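Local coordinates for protein LYND (Lyngbya aestuarii, PDB 4V1T) that probably converts cysteine residues of a precursor peptide into thiazolines by ATP-dependent cyclodehydration, as a heterocyclase of the YcaO family, at residues R438-L443 against S488-W493; L449-E454 against T503-P508; E492-W497 against L507-C512. All blocks are in the same frame, centred on the assembly; numbering follows the deposited sequence.

Contact 1 of 3, residues R438-L443 against S488-W493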
loop_
_atom_site.group_PDB
_atom_site.type_symbol
_atom_site.label_atom_id
_atom_site.label_comp_id
_atom_site.label_asym_id
_atom_site.label_seq_id
_atom_site.Cartn_x
_atom_site.Cartn_y
_atom_site.Cartn_z
ATOM N N ARG B 438 -2.647 -21.981 -33.295
ATOM C CA ARG B 438 -3.127 -21.665 -34.635
ATOM C C ARG B 438 -2.874 -22.817 -35.586
ATOM O O ARG B 438 -1.891 -23.551 -35.434
ATOM C CB ARG B 438 -2.396 -20.433 -35.179
ATOM C CG ARG B 438 -2.960 -19.110 -34.746
ATOM C CD ARG B 438 -2.032 -17.995 -35.185
ATOM N NE ARG B 438 -0.757 -18.061 -34.485
ATOM C CZ ARG B 438 0.312 -17.358 -34.820
ATOM N NH1 ARG B 438 0.274 -16.534 -35.848
ATOM N NH2 ARG B 438 1.420 -17.483 -34.119
ATOM N N LYS B 439 -3.755 -22.948 -36.576
ATOM C CA LYS B 439 -3.548 -23.868 -37.679
ATOM C C LYS B 439 -4.126 -23.247 -38.952
ATOM O O LYS B 439 -5.264 -22.802 -38.964
ATOM C CB LYS B 439 -4.196 -25.223 -37.393
ATOM C CG LYS B 439 -3.851 -26.285 -38.427
ATOM C CD LYS B 439 -4.088 -27.695 -37.907
ATOM C CE LYS B 439 -5.565 -27.966 -37.689
ATOM N NZ LYS B 439 -5.804 -29.383 -37.296
ATOM N N ARG B 440 -3.326 -23.226 -40.014
ATOM C CA ARG B 440 -3.742 -22.662 -41.304
ATOM C C ARG B 440 -4.597 -23.658 -42.074
ATOM O O ARG B 440 -4.161 -24.755 -42.375
ATOM C CB ARG B 440 -2.512 -22.277 -42.124
ATOM C CG ARG B 440 -2.796 -21.641 -43.473
ATOM C CD ARG B 440 -1.493 -21.265 -44.168
ATOM N NE ARG B 440 -1.711 -20.608 -45.457
ATOM C CZ ARG B 440 -1.836 -21.239 -46.622
ATOM N NH1 ARG B 440 -1.765 -22.563 -46.684
ATOM N NH2 ARG B 440 -2.035 -20.543 -47.734
ATOM N N ALA B 441 -5.822 -23.267 -42.391
ATOM C CA ALA B 441 -6.736 -24.147 -43.096
ATOM C C ALA B 441 -7.921 -23.369 -43.624
ATOM O O ALA B 441 -8.190 -22.256 -43.174
ATOM C CB ALA B 441 -7.217 -25.251 -42.175
ATOM N N THR B 442 -8.637 -23.964 -44.569
ATOM C CA THR B 442 -9.875 -23.376 -45.069
ATOM C C THR B 442 -11.069 -23.918 -44.288
ATOM O O THR B 442 -10.955 -24.903 -43.556
ATOM C CB THR B 442 -10.087 -23.663 -46.562
ATOM O OG1 THR B 442 -10.538 -25.013 -46.734
ATOM C CG2 THR B 442 -8.800 -23.441 -47.357
ATOM N N LEU B 443 -12.218 -23.272 -44.453
ATOM C CA LEU B 443 -13.449 -23.712 -43.805
ATOM C C LEU B 443 -13.755 -25.160 -44.164
ATOM O O LEU B 443 -14.262 -25.916 -43.332
ATOM C CB LEU B 443 -14.614 -22.803 -44.203
ATOM C CG LEU B 443 -15.995 -23.043 -43.570
ATOM C CD1 LEU B 443 -16.757 -21.735 -43.503
ATOM C CD2 LEU B 443 -16.823 -24.061 -44.349
ATOM N N SER B 488 -13.336 -19.187 -49.186
ATOM C CA SER B 488 -12.372 -19.806 -50.089
ATOM C C SER B 488 -10.941 -19.557 -49.618
ATOM O O SER B 488 -10.030 -20.277 -49.999
ATOM C CB SER B 488 -12.553 -19.279 -51.512
ATOM O OG SER B 488 -12.088 -17.948 -51.618
ATOM N N GLN B 489 -10.752 -18.539 -48.787
ATOM C CA GLN B 489 -9.423 -18.179 -48.314
ATOM C C GLN B 489 -8.947 -19.098 -47.198
ATOM O O GLN B 489 -9.697 -19.406 -46.273
ATOM C CB GLN B 489 -9.402 -16.737 -47.811
ATOM C CG GLN B 489 -9.680 -15.690 -48.874
ATOM C CD GLN B 489 -8.592 -15.616 -49.927
ATOM O OE1 GLN B 489 -7.513 -16.181 -49.765
ATOM N NE2 GLN B 489 -8.872 -14.914 -51.013
ATOM N N ALA B 490 -7.695 -19.534 -47.294
ATOM C CA ALA B 490 -7.046 -20.215 -46.190
ATOM C C ALA B 490 -6.781 -19.173 -45.110
ATOM O O ALA B 490 -6.372 -18.056 -45.404
ATOM C CB ALA B 490 -5.758 -20.876 -46.633
ATOM N N ILE B 491 -7.037 -19.541 -43.861
ATOM C CA ILE B 491 -6.910 -18.611 -42.739
ATOM C C ILE B 491 -6.393 -19.357 -41.531
ATOM O O ILE B 491 -6.275 -20.576 -41.554
ATOM C CB ILE B 491 -8.254 -17.959 -42.387
ATOM C CG1 ILE B 491 -9.250 -19.041 -41.967
ATOM C CG2 ILE B 491 -8.770 -17.145 -43.576
ATOM C CD1 ILE B 491 -10.624 -18.531 -41.698
ATOM N N GLU B 492 -6.086 -18.616 -40.474
ATOM C CA GLU B 492 -5.637 -19.224 -39.224
ATOM C C GLU B 492 -6.806 -19.447 -38.278
ATOM O O GLU B 492 -7.491 -18.500 -37.890
ATOM C CB GLU B 492 -4.566 -18.359 -38.571
ATOM C CG GLU B 492 -3.246 -18.400 -39.335
ATOM C CD GLU B 492 -2.129 -17.642 -38.653
ATOM O OE1 GLU B 492 -2.410 -16.618 -37.995
ATOM O OE2 GLU B 492 -0.963 -18.065 -38.779
ATOM N N TRP B 493 -7.051 -20.713 -37.944
ATOM C CA TRP B 493 -8.092 -21.070 -36.984
ATOM C C TRP B 493 -7.453 -21.398 -35.644
ATOM O O TRP B 493 -6.362 -21.971 -35.597
ATOM C CB TRP B 493 -8.913 -22.261 -37.463
ATOM C CG TRP B 493 -9.603 -22.073 -38.782
ATOM C CD1 TRP B 493 -9.046 -22.191 -40.024
ATOM C CD2 TRP B 493 -10.990 -21.769 -38.993
ATOM N NE1 TRP B 493 -10.001 -21.971 -40.992
ATOM C CE2 TRP B 493 -11.199 -21.708 -40.384
ATOM C CE3 TRP B 493 -12.070 -21.535 -38.141
ATOM C CZ2 TRP B 493 -12.450 -21.426 -40.941
ATOM C CZ3 TRP B 493 -13.303 -21.253 -38.692
ATOM C CH2 TRP B 493 -13.484 -21.199 -40.081
HETATM O O HOH W 1 -11.819 -20.938 -45.126
#
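Strand 439-441 pairs antiparallel with strand 491-493: K439 and W493 exchange N-H...O bonds both ways, A441 and I491 do the same, and the indole of W493 adds a side-chain bond to this backbone set. With chi1 at -59°, CG of W493 lies anti to its own carbonyl carbon, which swings the ring along the neighbouring strand until NE1 reaches A441 O at 2.8 Å. The oxygen sits in the indole plane, yet NE1 approaches from above the carbonyl plane and the bond is bent. The same A441 O takes the I491 amide, N to O 3.0 Å, so two donors grip one buried acceptor. CD1 of I491 lies over one face of the indole, toward its rim, put there by a chi1 of 61° that places CG1 in the crowded position between backbone N and carbonyl carbon. L443 CB packs on W493 CZ2 at 4.1 Å.

The charged side chains of R440 and E492 lie on the other side of the sheet. R438, bent at chi3, runs alongside E492, and NH1 meets OE1 at 3.4 Å in a weak salt bridge, with the guanidinium and carboxylate planes 83° apart. OE1 is better held by the hydroxyl of Y516, and R438 NE by the carbonyl of E436. R440 is extended from CG to NE and lays a guanidinium face on A490 CB, 3.9 Å from CZ. T442 CG2 leans against the same alanine. A water bridges L443 N and Q489 O.

Chemically, the indole N-H is spent on a carbonyl that already serves the strand pairing, whereas the ion pair is loose and probably adds little.

Contact 2 of 3, residues L449-E454 against T503-P508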
loop_
_atom_site.group_PDB
_atom_site.type_symbol
_atom_site.label_atom_id
_atom_site.label_comp_id
_atom_site.label_asym_id
_atom_site.label_seq_id
_atom_site.Cartn_x
_atom_site.Cartn_y
_atom_site.Cartn_z
ATOM N N LEU B 449 -16.091 -29.200 -37.504
ATOM C CA LEU B 449 -15.452 -28.700 -36.293
ATOM C C LEU B 449 -15.295 -27.181 -36.366
ATOM O O LEU B 449 -15.188 -26.503 -35.344
ATOM C CB LEU B 449 -14.094 -29.363 -36.095
ATOM C CG LEU B 449 -14.094 -30.875 -35.900
ATOM C CD1 LEU B 449 -12.661 -31.370 -35.863
ATOM C CD2 LEU B 449 -14.835 -31.254 -34.623
ATOM N N ALA B 450 -15.275 -26.662 -37.587
ATOM C CA ALA B 450 -15.147 -25.232 -37.824
ATOM C C ALA B 450 -16.446 -24.507 -37.524
ATOM O O ALA B 450 -17.527 -25.030 -37.784
ATOM C CB ALA B 450 -14.735 -24.975 -39.262
ATOM N N ILE B 451 -16.322 -23.302 -36.969
ATOM C CA ILE B 451 -17.453 -22.412 -36.733
ATOM C C ILE B 451 -17.309 -21.158 -37.592
ATOM O O ILE B 451 -16.338 -20.413 -37.466
ATOM C CB ILE B 451 -17.561 -22.052 -35.244
ATOM C CG1 ILE B 451 -18.108 -23.261 -34.480
ATOM C CG2 ILE B 451 -18.491 -20.860 -35.030
ATOM C CD1 ILE B 451 -17.764 -23.277 -33.026
ATOM N N HIS B 452 -18.268 -20.951 -38.485
ATOM C CA HIS B 452 -18.245 -19.805 -39.379
ATOM C C HIS B 452 -18.300 -18.526 -38.538
ATOM O O HIS B 452 -19.106 -18.435 -37.617
ATOM C CB HIS B 452 -19.422 -19.860 -40.351
ATOM C CG HIS B 452 -19.245 -19.014 -41.570
ATOM N ND1 HIS B 452 -19.331 -17.640 -41.547
ATOM C CD2 HIS B 452 -18.992 -19.350 -42.856
ATOM C CE1 HIS B 452 -19.142 -17.165 -42.764
ATOM N NE2 HIS B 452 -18.935 -18.184 -43.577
ATOM N N PRO B 453 -17.430 -17.541 -38.841
ATOM C CA PRO B 453 -17.403 -16.317 -38.035
ATOM C C PRO B 453 -18.756 -15.605 -37.952
ATOM O O PRO B 453 -19.033 -14.945 -36.960
ATOM C CB PRO B 453 -16.362 -15.445 -38.750
ATOM C CG PRO B 453 -16.207 -16.033 -40.108
ATOM C CD PRO B 453 -16.443 -17.495 -39.932
ATOM N N GLU B 454 -19.594 -15.756 -38.972
ATOM C CA GLU B 454 -20.893 -15.087 -39.001
ATOM C C GLU B 454 -21.864 -15.636 -37.965
ATOM O O GLU B 454 -22.820 -14.964 -37.589
ATOM C CB GLU B 454 -21.516 -15.192 -40.396
ATOM C CG GLU B 454 -20.756 -14.406 -41.452
ATOM C CD GLU B 454 -21.463 -14.389 -42.800
ATOM O OE1 GLU B 454 -22.709 -14.460 -42.843
ATOM O OE2 GLU B 454 -20.768 -14.299 -43.823
ATOM N N THR B 503 -15.035 -31.401 -26.665
ATOM C CA THR B 503 -14.076 -31.610 -27.739
ATOM C C THR B 503 -13.611 -30.266 -28.291
ATOM O O THR B 503 -14.092 -29.222 -27.869
ATOM C CB THR B 503 -14.681 -32.441 -28.882
ATOM O OG1 THR B 503 -13.656 -32.757 -29.829
ATOM C CG2 THR B 503 -15.806 -31.685 -29.579
ATOM N N HIS B 504 -12.685 -30.300 -29.243
ATOM C CA HIS B 504 -12.151 -29.075 -29.823
ATOM C C HIS B 504 -12.947 -28.654 -31.050
ATOM O O HIS B 504 -13.192 -29.452 -31.935
ATOM C CB HIS B 504 -10.679 -29.248 -30.203
ATOM C CG HIS B 504 -9.743 -29.226 -29.035
ATOM N ND1 HIS B 504 -9.482 -28.082 -28.316
ATOM C CD2 HIS B 504 -8.997 -30.204 -28.470
ATOM C CE1 HIS B 504 -8.618 -28.356 -27.357
ATOM N NE2 HIS B 504 -8.312 -29.639 -27.427
ATOM N N LYS B 505 -13.359 -27.394 -31.070
ATOM C CA LYS B 505 -13.892 -26.759 -32.265
ATOM C C LYS B 505 -12.883 -25.722 -32.743
ATOM O O LYS B 505 -11.786 -25.623 -32.186
ATOM C CB LYS B 505 -15.247 -26.124 -31.986
ATOM C CG LYS B 505 -16.325 -27.093 -31.508
ATOM C CD LYS B 505 -16.619 -28.177 -32.529
ATOM C CE LYS B 505 -17.891 -28.942 -32.183
ATOM N NZ LYS B 505 -19.087 -28.361 -32.850
ATOM N N TYR B 506 -13.244 -24.961 -33.775
ATOM C CA TYR B 506 -12.344 -23.965 -34.342
ATOM C C TYR B 506 -13.058 -22.670 -34.713
ATOM O O TYR B 506 -14.088 -22.682 -35.396
ATOM C CB TYR B 506 -11.652 -24.518 -35.585
ATOM C CG TYR B 506 -10.647 -25.593 -35.289
ATOM C CD1 TYR B 506 -9.345 -25.273 -34.918
ATOM C CD2 TYR B 506 -10.994 -26.930 -35.380
ATOM C CE1 TYR B 506 -8.417 -26.261 -34.643
ATOM C CE2 TYR B 506 -10.076 -27.928 -35.109
ATOM C CZ TYR B 506 -8.791 -27.593 -34.738
ATOM O OH TYR B 506 -7.889 -28.597 -34.471
ATOM N N LEU B 507 -12.491 -21.559 -34.250
ATOM C CA LEU B 507 -12.905 -20.230 -34.668
ATOM C C LEU B 507 -11.730 -19.544 -35.342
ATOM O O LEU B 507 -10.577 -19.870 -35.055
ATOM C CB LEU B 507 -13.373 -19.388 -33.476
ATOM C CG LEU B 507 -14.802 -19.618 -32.991
ATOM C CD1 LEU B 507 -14.831 -20.759 -32.009
ATOM C CD2 LEU B 507 -15.361 -18.369 -32.341
ATOM N N PRO B 508 -12.015 -18.564 -36.229
ATOM C CA PRO B 508 -10.896 -17.783 -36.765
ATOM C C PRO B 508 -10.117 -17.090 -35.637
ATOM O O PRO B 508 -10.717 -16.583 -34.697
ATOM C CB PRO B 508 -11.568 -16.780 -37.714
ATOM C CG PRO B 508 -13.026 -16.827 -37.399
ATOM C CD PRO B 508 -13.306 -18.170 -36.816
#
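Two backbone bonds hold the loop 449-454 against strand 503-508, and Y506 provides one partner for each. Its N gives a hydrogen to L449 O at 2.9 Å, arriving from above the carbonyl plane, and its O accepts from I451 N at 2.8 Å, nearly along the C=O axis. A450 is thereby bridged to Y506 while its methyl points away from the strand. The touching parts run in roughly the same direction, 27° apart.

Side chains close in around this bridge. L449, with CG anti to its carbonyl carbon, presents CB to the edge of the Y506 ring, 4.0 Å from Y506 CD2, and sends its own CD2 toward H504 O. I451 points at the strand. Its CD1 touches both K505 CB at 3.9 Å and L507 CD1 at 4.0 Å. The isoleucine side chain crosses that of K505 at about a right angle and lies side by side with that of L507. The lysine chain, bent at chi2 and chi4, carries its CD past L449 O at 3.6 Å, and NZ reaches E501 and E714 in long, weak ion pairs. Farther along, P453 CB meets P508 CG at 3.9 Å, one proline ring against another.

A second shell fixes these groups. I451, K505 and L507 share L716 of strand 716-719 as a neighbour, and Y506 packs on F325 and L446. ND1 of H452 accepts from E454 N in the plane of the imidazole, capping the turn into helix 454-457, while its ring stands edge-to-face with F485.

The contact thus joins an irregular connection between two short helices, through a single bridge, to one strand of the antiparallel sheet in the YcaO part of the protein.

Contact 3 of 3, residues E492-W497 against L507-C512; sequences EWTPVW and LPTALC
Strands 491-498 and 503-508 form an antiparallel beta hairpin, joined here by reciprocal backbone bonds between T494 and L507, the T494 N to L507 O one being the shorter at 2.8 Å. W493 faces P508 as a non-hydrogen-bonded pair whose side chains leave the backbone in diverging directions. Just beyond P508 the chain turns into the short, weakly bonded helix 509-512.

That turn is anchored on E492 O, which receives T509 N at 2.9 Å in an almost straight bond of 174°, and also a water that in turn accepts from A510 N. T509 OG1, anti to its carbonyl carbon, stands near both E492 O and T494 OG1, 3.0 Å from the latter. The T494 hydroxyl has another hydrogen-bond partner in P437 O.

The indole rim of W493 nevertheless comes alongside the proline ring, with CZ3 3.6 Å from P508 CD. An alanine in place of W493 would lose this packing and the side-chain bond to A441 O, and would probably loosen the hold of strand 491-498 on its two neighbours.

C512 SG, coming from the helix, touches T494 CB at 3.9 Å. V496 and L507 cross at about a right angle beside it; V496 CG2, in the crowded position between its backbone N and carbonyl carbon, comes within 3.4 Å of L507 CD1, tighter than usual carbon contact.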
loop_
_atom_site.group_PDB
_atom_site.type_symbol
_atom_site.label_atom_id
_atom_site.label_comp_id
_atom_site.label_asym_id
_atom_site.label_seq_id
_atom_site.Cartn_x
_atom_site.Cartn_y
_atom_site.Cartn_z
ATOM N N GLU B 492 -6.086 -18.616 -40.474
ATOM C CA GLU B 492 -5.637 -19.224 -39.224
ATOM C C GLU B 492 -6.806 -19.447 -38.278
ATOM O O GLU B 492 -7.491 -18.500 -37.890
ATOM C CB GLU B 492 -4.566 -18.359 -38.571
ATOM C CG GLU B 492 -3.246 -18.400 -39.335
ATOM C CD GLU B 492 -2.129 -17.642 -38.653
ATOM O OE1 GLU B 492 -2.410 -16.618 -37.995
ATOM O OE2 GLU B 492 -0.963 -18.065 -38.779
ATOM N N TRP B 493 -7.051 -20.713 -37.944
ATOM C CA TRP B 493 -8.092 -21.070 -36.984
ATOM C C TRP B 493 -7.453 -21.398 -35.644
ATOM O O TRP B 493 -6.362 -21.971 -35.597
ATOM C CB TRP B 493 -8.913 -22.261 -37.463
ATOM C CG TRP B 493 -9.603 -22.073 -38.782
ATOM C CD1 TRP B 493 -9.046 -22.191 -40.024
ATOM C CD2 TRP B 493 -10.990 -21.769 -38.993
ATOM N NE1 TRP B 493 -10.001 -21.971 -40.992
ATOM C CE2 TRP B 493 -11.199 -21.708 -40.384
ATOM C CE3 TRP B 493 -12.070 -21.535 -38.141
ATOM C CZ2 TRP B 493 -12.450 -21.426 -40.941
ATOM C CZ3 TRP B 493 -13.303 -21.253 -38.692
ATOM C CH2 TRP B 493 -13.484 -21.199 -40.081
ATOM N N THR B 494 -8.126 -21.018 -34.563
ATOM C CA THR B 494 -7.645 -21.300 -33.217
ATOM C C THR B 494 -8.539 -22.352 -32.561
ATOM O O THR B 494 -9.758 -22.205 -32.567
ATOM C CB THR B 494 -7.611 -20.024 -32.354
ATOM O OG1 THR B 494 -6.459 -19.247 -32.708
ATOM C CG2 THR B 494 -7.534 -20.358 -30.868
ATOM N N PRO B 495 -7.939 -23.415 -31.995
ATOM C CA PRO B 495 -8.751 -24.415 -31.310
ATOM C C PRO B 495 -9.408 -23.854 -30.063
ATOM O O PRO B 495 -8.761 -23.154 -29.283
ATOM C CB PRO B 495 -7.740 -25.507 -30.943
ATOM C CG PRO B 495 -6.440 -24.801 -30.859
ATOM C CD PRO B 495 -6.501 -23.745 -31.924
ATOM N N VAL B 496 -10.684 -24.173 -29.888
ATOM C CA VAL B 496 -11.442 -23.764 -28.719
ATOM C C VAL B 496 -12.118 -24.993 -28.128
ATOM O O VAL B 496 -12.535 -25.900 -28.863
ATOM C CB VAL B 496 -12.505 -22.699 -29.067
ATOM C CG1 VAL B 496 -11.847 -21.448 -29.623
ATOM C CG2 VAL B 496 -13.515 -23.242 -30.063
ATOM N N TRP B 497 -12.221 -25.027 -26.803
ATOM C CA TRP B 497 -12.800 -26.174 -26.127
ATOM C C TRP B 497 -14.304 -26.011 -25.991
ATOM O O TRP B 497 -14.777 -25.064 -25.367
ATOM C CB TRP B 497 -12.161 -26.380 -24.749
ATOM C CG TRP B 497 -12.561 -27.693 -24.113
ATOM C CD1 TRP B 497 -13.435 -27.873 -23.091
ATOM C CD2 TRP B 497 -12.113 -28.999 -24.496
ATOM N NE1 TRP B 497 -13.557 -29.210 -22.804
ATOM C CE2 TRP B 497 -12.758 -29.922 -23.657
ATOM C CE3 TRP B 497 -11.233 -29.476 -25.471
ATOM C CZ2 TRP B 497 -12.544 -31.297 -23.756
ATOM C CZ3 TRP B 497 -11.023 -30.839 -25.573
ATOM C CH2 TRP B 497 -11.680 -31.735 -24.720
ATOM N N LEU B 507 -12.491 -21.559 -34.250
ATOM C CA LEU B 507 -12.905 -20.230 -34.668
ATOM C C LEU B 507 -11.730 -19.544 -35.342
ATOM O O LEU B 507 -10.577 -19.870 -35.055
ATOM C CB LEU B 507 -13.373 -19.388 -33.476
ATOM C CG LEU B 507 -14.802 -19.618 -32.991
ATOM C CD1 LEU B 507 -14.831 -20.759 -32.009
ATOM C CD2 LEU B 507 -15.361 -18.369 -32.341
ATOM N N PRO B 508 -12.015 -18.564 -36.229
ATOM C CA PRO B 508 -10.896 -17.783 -36.765
ATOM C C PRO B 508 -10.117 -17.090 -35.637
ATOM O O PRO B 508 -10.717 -16.583 -34.697
ATOM C CB PRO B 508 -11.568 -16.780 -37.714
ATOM C CG PRO B 508 -13.026 -16.827 -37.399
ATOM C CD PRO B 508 -13.306 -18.170 -36.816
ATOM N N THR B 509 -8.794 -17.098 -35.736
ATOM C CA THR B 509 -7.931 -16.490 -34.737
ATOM C C THR B 509 -8.287 -15.022 -34.543
ATOM O O THR B 509 -8.128 -14.474 -33.449
ATOM C CB THR B 509 -6.446 -16.633 -35.138
ATOM O OG1 THR B 509 -6.143 -18.017 -35.381
ATOM C CG2 THR B 509 -5.534 -16.131 -34.047
ATOM N N ALA B 510 -8.795 -14.395 -35.599
ATOM C CA ALA B 510 -9.138 -12.975 -35.565
ATOM C C ALA B 510 -10.244 -12.667 -34.557
ATOM O O ALA B 510 -10.370 -11.531 -34.095
ATOM C CB ALA B 510 -9.542 -12.505 -36.954
ATOM N N LEU B 511 -11.055 -13.672 -34.235
ATOM C CA LEU B 511 -12.131 -13.511 -33.255
ATOM C C LEU B 511 -11.685 -13.796 -31.818
ATOM O O LEU B 511 -12.303 -13.319 -30.871
ATOM C CB LEU B 511 -13.304 -14.432 -33.598
ATOM C CG LEU B 511 -14.346 -13.899 -34.587
ATOM C CD1 LEU B 511 -15.395 -14.962 -34.820
ATOM C CD2 LEU B 511 -15.004 -12.625 -34.077
ATOM N N CYS B 512 -10.617 -14.573 -31.675
ATOM C CA CYS B 512 -10.204 -15.104 -30.380
ATOM C C CYS B 512 -9.260 -14.185 -29.605
ATOM O O CYS B 512 -9.133 -14.322 -28.397
ATOM C CB CYS B 512 -9.533 -16.463 -30.579
ATOM S SG CYS B 512 -10.619 -17.720 -31.298
HETATM O O HOH W 2 -8.365 -15.628 -38.365
#

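Overall arrangement
The three contacts form one continuous piece of the YcaO region. Contact 1 and contact 3 share E492 and W493, on strand 491-498, and their centres lie about 10 Å apart; contact 2 and contact 3 share L507 and P508, with centres about 7 Å apart. W493 touches all of them: its CZ3 lies 3.4 Å from I451 O of contact 2. L443 CD1 and H452 CD2, 3.3 Å apart, join contacts 1 and 2 directly. K505 N probably bonds to V496 O, 2.8 Å away, continuing the hairpin pairing. ADP is bound in the same chain, by residues scattered between 344 and 640, though this range of sequence does not by itself place the contacts at the nucleotide.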